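Local coordinates for AGR_L_2016p (Agrobacterium tumefaciens, PDB 2GVH), which probably hydrolyses the thioester bond of acyl-CoA molecules, as expected of a thioesterase built from two hot-dog domains, at residues K200-R214 with H253-V265. Residues are numbered along the deposited sequence; the frame is centred on the assembly and turned at random.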
loop_
_atom_site.group_PDB
_atom_site.type_symbol
_atom_site.label_atom_id
_atom_site.label_comp_id
_atom_site.label_asym_id
_atom_site.label_seq_id
_atom_site.Cartn_x
_atom_site.Cartn_y
_atom_site.Cartn_z
ATOM N N LYS B 200 20.401 -15.815 -10.634
ATOM C CA LYS B 200 19.736 -16.578 -9.589
ATOM C C LYS B 200 19.000 -15.641 -8.655
ATOM O O LYS B 200 19.221 -14.423 -8.680
ATOM C CB LYS B 200 20.763 -17.399 -8.789
ATOM C CG LYS B 200 21.505 -18.470 -9.563
ATOM C CD LYS B 200 22.621 -19.106 -8.706
ATOM C CE LYS B 200 22.801 -20.590 -9.013
ATOM N NZ LYS B 200 23.385 -20.808 -10.354
ATOM N N LEU B 201 18.149 -16.218 -7.808
ATOM C CA LEU B 201 17.581 -15.489 -6.686
ATOM C C LEU B 201 18.692 -15.047 -5.747
ATOM O O LEU B 201 19.623 -15.804 -5.514
ATOM C CB LEU B 201 16.618 -16.388 -5.949
ATOM C CG LEU B 201 15.801 -15.863 -4.776
ATOM C CD1 LEU B 201 15.061 -14.574 -5.140
ATOM C CD2 LEU B 201 14.816 -16.961 -4.403
ATOM N N VAL B 202 18.615 -13.831 -5.214
ATOM C CA VAL B 202 19.605 -13.394 -4.234
ATOM C C VAL B 202 18.956 -12.870 -2.957
ATOM O O VAL B 202 17.791 -12.479 -2.962
ATOM C CB VAL B 202 20.529 -12.306 -4.801
ATOM C CG1 VAL B 202 21.214 -12.793 -6.056
ATOM C CG2 VAL B 202 19.742 -11.076 -5.103
ATOM N N VAL B 203 19.723 -12.848 -1.866
ATOM C CA VAL B 203 19.219 -12.325 -0.587
ATOM C C VAL B 203 20.230 -11.396 0.028
ATOM O O VAL B 203 21.433 -11.600 -0.116
ATOM C CB VAL B 203 18.868 -13.434 0.413
ATOM C CG1 VAL B 203 17.702 -14.258 -0.116
ATOM C CG2 VAL B 203 20.092 -14.311 0.682
ATOM N N LEU B 204 19.725 -10.346 0.650
ATOM C CA LEU B 204 20.510 -9.385 1.388
ATOM C C LEU B 204 21.153 -10.035 2.626
ATOM O O LEU B 204 20.428 -10.618 3.454
ATOM C CB LEU B 204 19.576 -8.262 1.851
ATOM C CG LEU B 204 20.198 -7.218 2.760
ATOM C CD1 LEU B 204 21.193 -6.366 1.931
ATOM C CD2 LEU B 204 19.143 -6.361 3.361
ATOM N N ALA B 205 22.480 -9.916 2.736
ATOM C CA ALA B 205 23.219 -10.432 3.900
ATOM C C ALA B 205 23.710 -9.296 4.825
ATOM O O ALA B 205 23.726 -9.452 6.052
ATOM C CB ALA B 205 24.386 -11.315 3.460
ATOM N N SER B 206 24.097 -8.161 4.236
ATOM C CA SER B 206 24.449 -7.005 5.045
ATOM C C SER B 206 24.416 -5.719 4.266
ATOM O O SER B 206 24.535 -5.725 3.048
ATOM C CB SER B 206 25.835 -7.183 5.662
ATOM O OG SER B 206 26.774 -7.359 4.635
ATOM N N SER B 207 24.314 -4.610 4.982
ATOM C CA SER B 207 24.430 -3.285 4.343
ATOM C C SER B 207 25.371 -2.426 5.157
ATOM O O SER B 207 25.359 -2.488 6.368
ATOM C CB SER B 207 23.062 -2.612 4.307
ATOM O OG SER B 207 22.595 -2.411 5.634
ATOM N N GLU B 208 26.184 -1.626 4.484
ATOM C CA GLU B 208 27.168 -0.778 5.137
ATOM C C GLU B 208 26.525 0.517 5.615
ATOM O O GLU B 208 25.347 0.770 5.365
ATOM C CB GLU B 208 28.325 -0.482 4.172
ATOM C CG GLU B 208 29.149 -1.737 3.808
ATOM C CD GLU B 208 29.539 -2.557 5.065
ATOM O OE1 GLU B 208 30.231 -2.011 5.953
ATOM O OE2 GLU B 208 29.139 -3.735 5.185
ATOM N N ARG B 209 27.303 1.313 6.340
ATOM C CA ARG B 209 26.892 2.644 6.759
ATOM C C ARG B 209 26.333 3.402 5.562
ATOM O O ARG B 209 26.922 3.382 4.491
ATOM C CB ARG B 209 28.080 3.403 7.368
ATOM C CG ARG B 209 27.689 4.719 8.046
ATOM C CD ARG B 209 28.905 5.564 8.374
ATOM N NE ARG B 209 28.523 6.831 8.997
ATOM C CZ ARG B 209 28.099 6.979 10.259
ATOM N NH1 ARG B 209 27.969 5.931 11.093
ATOM N NH2 ARG B 209 27.802 8.204 10.702
ATOM N N ILE B 210 25.172 4.021 5.743
ATOM C CA ILE B 210 24.592 4.880 4.723
ATOM C C ILE B 210 24.357 6.236 5.332
ATOM O O ILE B 210 23.661 6.321 6.357
ATOM C CB ILE B 210 23.241 4.331 4.227
ATOM C CG1 ILE B 210 23.458 3.003 3.511
ATOM C CG2 ILE B 210 22.583 5.328 3.259
ATOM C CD1 ILE B 210 22.225 2.300 3.213
ATOM N N ASP B 211 24.957 7.263 4.714
ATOM C CA ASP B 211 24.779 8.672 5.096
ATOM C C ASP B 211 23.895 9.387 4.110
ATOM O O ASP B 211 24.056 9.207 2.917
ATOM C CB ASP B 211 26.127 9.387 5.175
ATOM C CG ASP B 211 26.986 8.885 6.333
ATOM O OD1 ASP B 211 26.526 8.947 7.499
ATOM O OD2 ASP B 211 28.121 8.428 6.080
ATOM N N PHE B 212 22.959 10.186 4.604
ATOM C CA PHE B 212 22.029 10.899 3.743
ATOM C C PHE B 212 22.433 12.337 3.624
ATOM O O PHE B 212 22.587 12.991 4.636
ATOM C CB PHE B 212 20.620 10.837 4.302
ATOM C CG PHE B 212 19.972 9.530 4.121
ATOM C CD1 PHE B 212 19.323 9.233 2.938
ATOM C CD2 PHE B 212 19.981 8.576 5.145
ATOM C CE1 PHE B 212 18.693 7.990 2.775
ATOM C CE2 PHE B 212 19.367 7.353 4.982
ATOM C CZ PHE B 212 18.732 7.052 3.796
ATOM N N ALA B 213 22.576 12.838 2.398
ATOM C CA ALA B 213 23.044 14.234 2.207
ATOM C C ALA B 213 21.910 15.229 2.319
ATOM O O ALA B 213 22.081 16.279 2.890
ATOM C CB ALA B 213 23.787 14.416 0.885
ATOM N N ARG B 214 20.750 14.905 1.769
ATOM C CA ARG B 214 19.561 15.733 1.966
ATOM C C ARG B 214 18.338 14.835 2.090
ATOM O O ARG B 214 18.420 13.648 1.842
ATOM C CB ARG B 214 19.404 16.804 0.859
ATOM C CG ARG B 214 18.934 16.299 -0.477
ATOM C CD ARG B 214 18.839 17.431 -1.542
ATOM N NE ARG B 214 17.612 18.244 -1.521
ATOM C CZ ARG B 214 16.381 17.786 -1.772
ATOM N NH1 ARG B 214 16.167 16.492 -2.045
ATOM N NH2 ARG B 214 15.347 18.624 -1.730
ATOM N N HIS B 253 19.792 16.009 -7.043
ATOM C CA HIS B 253 20.822 15.987 -6.016
ATOM C C HIS B 253 21.088 14.552 -5.658
ATOM O O HIS B 253 20.152 13.734 -5.531
ATOM C CB HIS B 253 20.365 16.669 -4.738
ATOM C CG HIS B 253 20.113 18.130 -4.882
ATOM N ND1 HIS B 253 18.863 18.687 -4.706
ATOM C CD2 HIS B 253 20.949 19.154 -5.187
ATOM C CE1 HIS B 253 18.941 19.992 -4.897
ATOM N NE2 HIS B 253 20.196 20.299 -5.188
ATOM N N ILE B 254 22.369 14.252 -5.486
ATOM C CA ILE B 254 22.773 12.974 -4.930
ATOM C C ILE B 254 22.296 12.964 -3.487
ATOM O O ILE B 254 22.388 13.946 -2.798
ATOM C CB ILE B 254 24.302 12.742 -5.081
ATOM C CG1 ILE B 254 24.764 11.435 -4.412
ATOM C CG2 ILE B 254 25.105 13.976 -4.593
ATOM C CD1 ILE B 254 24.561 10.159 -5.273
ATOM N N THR B 255 21.740 11.858 -3.050
ATOM C CA THR B 255 21.101 11.801 -1.754
ATOM C C THR B 255 21.847 10.862 -0.822
ATOM O O THR B 255 22.025 11.173 0.353
ATOM C CB THR B 255 19.649 11.322 -1.914
ATOM O OG1 THR B 255 18.862 12.373 -2.489
ATOM C CG2 THR B 255 19.035 10.914 -0.588
ATOM N N ALA B 256 22.276 9.715 -1.338
ATOM C CA ALA B 256 22.931 8.683 -0.542
ATOM C C ALA B 256 23.704 7.715 -1.413
ATOM O O ALA B 256 23.346 7.490 -2.561
ATOM C CB ALA B 256 21.886 7.898 0.296
ATOM N N THR B 257 24.753 7.132 -0.847
ATOM C CA THR B 257 25.439 6.008 -1.444
ATOM C C THR B 257 25.445 4.858 -0.444
ATOM O O THR B 257 25.720 5.063 0.731
ATOM C CB THR B 257 26.871 6.395 -1.797
ATOM O OG1 THR B 257 26.841 7.534 -2.680
ATOM C CG2 THR B 257 27.608 5.224 -2.466
ATOM N N GLY B 258 25.131 3.648 -0.903
ATOM C CA GLY B 258 25.089 2.490 -0.037
ATOM C C GLY B 258 25.842 1.336 -0.647
ATOM O O GLY B 258 25.989 1.245 -1.870
ATOM N N HIS B 259 26.332 0.449 0.194
ATOM C CA HIS B 259 26.946 -0.788 -0.278
ATOM C C HIS B 259 26.219 -1.921 0.408
ATOM O O HIS B 259 26.135 -1.948 1.651
ATOM C CB HIS B 259 28.432 -0.813 0.051
ATOM C CG HIS B 259 29.190 0.309 -0.581
ATOM N ND1 HIS B 259 29.922 0.154 -1.744
ATOM C CD2 HIS B 259 29.278 1.618 -0.245
ATOM C CE1 HIS B 259 30.452 1.318 -2.076
ATOM N NE2 HIS B 259 30.074 2.223 -1.188
ATOM N N PHE B 260 25.687 -2.835 -0.405
ATOM C CA PHE B 260 24.970 -4.003 0.088
ATOM C C PHE B 260 25.670 -5.299 -0.296
ATOM O O PHE B 260 26.255 -5.441 -1.379
ATOM C CB PHE B 260 23.538 -3.998 -0.444
ATOM C CG PHE B 260 22.811 -2.699 -0.206
ATOM C CD1 PHE B 260 22.881 -1.660 -1.135
ATOM C CD2 PHE B 260 22.042 -2.524 0.947
ATOM C CE1 PHE B 260 22.206 -0.462 -0.919
ATOM C CE2 PHE B 260 21.352 -1.320 1.195
ATOM C CZ PHE B 260 21.461 -0.274 0.233
ATOM N N THR B 261 25.615 -6.264 0.613
ATOM C CA THR B 261 26.149 -7.565 0.272
ATOM C C THR B 261 24.984 -8.490 -0.003
ATOM O O THR B 261 24.065 -8.591 0.807
ATOM C CB THR B 261 27.113 -8.070 1.336
ATOM O OG1 THR B 261 28.224 -7.179 1.376
ATOM C CG2 THR B 261 27.636 -9.475 1.014
HETATM N N MSE B 262 25.018 -9.127 -1.171
HETATM C CA MSE B 262 23.944 -10.029 -1.601
HETATM C C MSE B 262 24.468 -11.452 -1.719
HETATM O O MSE B 262 25.585 -11.659 -2.126
HETATM C CB MSE B 262 23.410 -9.570 -2.957
HETATM C CG MSE B 262 22.774 -8.160 -2.960
HETATM SE SE MSE B 262 20.973 -8.033 -2.021
HETATM C CE MSE B 262 19.990 -9.260 -2.776
ATOM N N VAL B 263 23.672 -12.441 -1.360
ATOM C CA VAL B 263 24.146 -13.813 -1.482
ATOM C C VAL B 263 23.268 -14.574 -2.457
ATOM O O VAL B 263 22.047 -14.471 -2.390
ATOM C CB VAL B 263 24.185 -14.504 -0.120
ATOM C CG1 VAL B 263 24.461 -16.001 -0.269
ATOM C CG2 VAL B 263 25.260 -13.869 0.764
ATOM N N ALA B 264 23.888 -15.307 -3.387
ATOM C CA ALA B 264 23.148 -16.151 -4.329
ATOM C C ALA B 264 22.601 -17.384 -3.640
ATOM O O ALA B 264 23.282 -17.972 -2.813
ATOM C CB ALA B 264 24.025 -16.541 -5.475
ATOM N N VAL B 265 21.389 -17.791 -4.006
ATOM C CA VAL B 265 20.685 -18.876 -3.329
ATOM C C VAL B 265 20.070 -19.883 -4.326
ATOM O O VAL B 265 19.755 -19.520 -5.469
ATOM C CB VAL B 265 19.619 -18.278 -2.352
ATOM C CG1 VAL B 265 18.545 -19.288 -1.983
ATOM C CG2 VAL B 265 20.298 -17.774 -1.102
#
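Three side chains of the neighbouring strand meet the F260 ring obliquely: S207 CB lies 3.5 Å from its CD2, L204 CD1 comes to the same ring atom, and I210 CD1 reaches CZ at 4.0 Å. On this face of the sheet M262, a selenomethionine, bends at chi2 (-72°), which brings SE to 4.1 Å from L204 CB. F260 and M262 also touch helix 179-198, so this is the buried side.

The other face carries V203 and V263; V203 CG2 also meets V265 CG2 at 3.9 Å, and A205 CB packs on V263 CG2. In the antiparallel ladder V203 and V263 exchange backbone bonds. A205 and S206 then both face T261, a classic beta bulge: A205 N gives T261 O a nearly straight bond of 2.8 Å, while that from S206 N is weak. Beyond it, the E208 and H259 side chains cross at about a right angle, CG on CB; their polar ends turn elsewhere, the carboxylate to R78 of the second subunit and H259 ND1 to E229.

Past G258 the pairing thins. T255 CG2 meets the F212 ring at its edge, and A213 N bonds to T255 O. R214 CD lies 3.4 Å from H253 ND1, and the bend at chi3 (-83°) turns one face of the guanidinium to ND1, the planes 26° apart.

S206, S207, I210 and D211 also pair with a strand of the second subunit, continuing the sheet across the interface. Strand 202-211 beside 252-264, in an antiparallel sheet packed on a long helix, belongs to the hot-dog fold of the thioesterase superfamily.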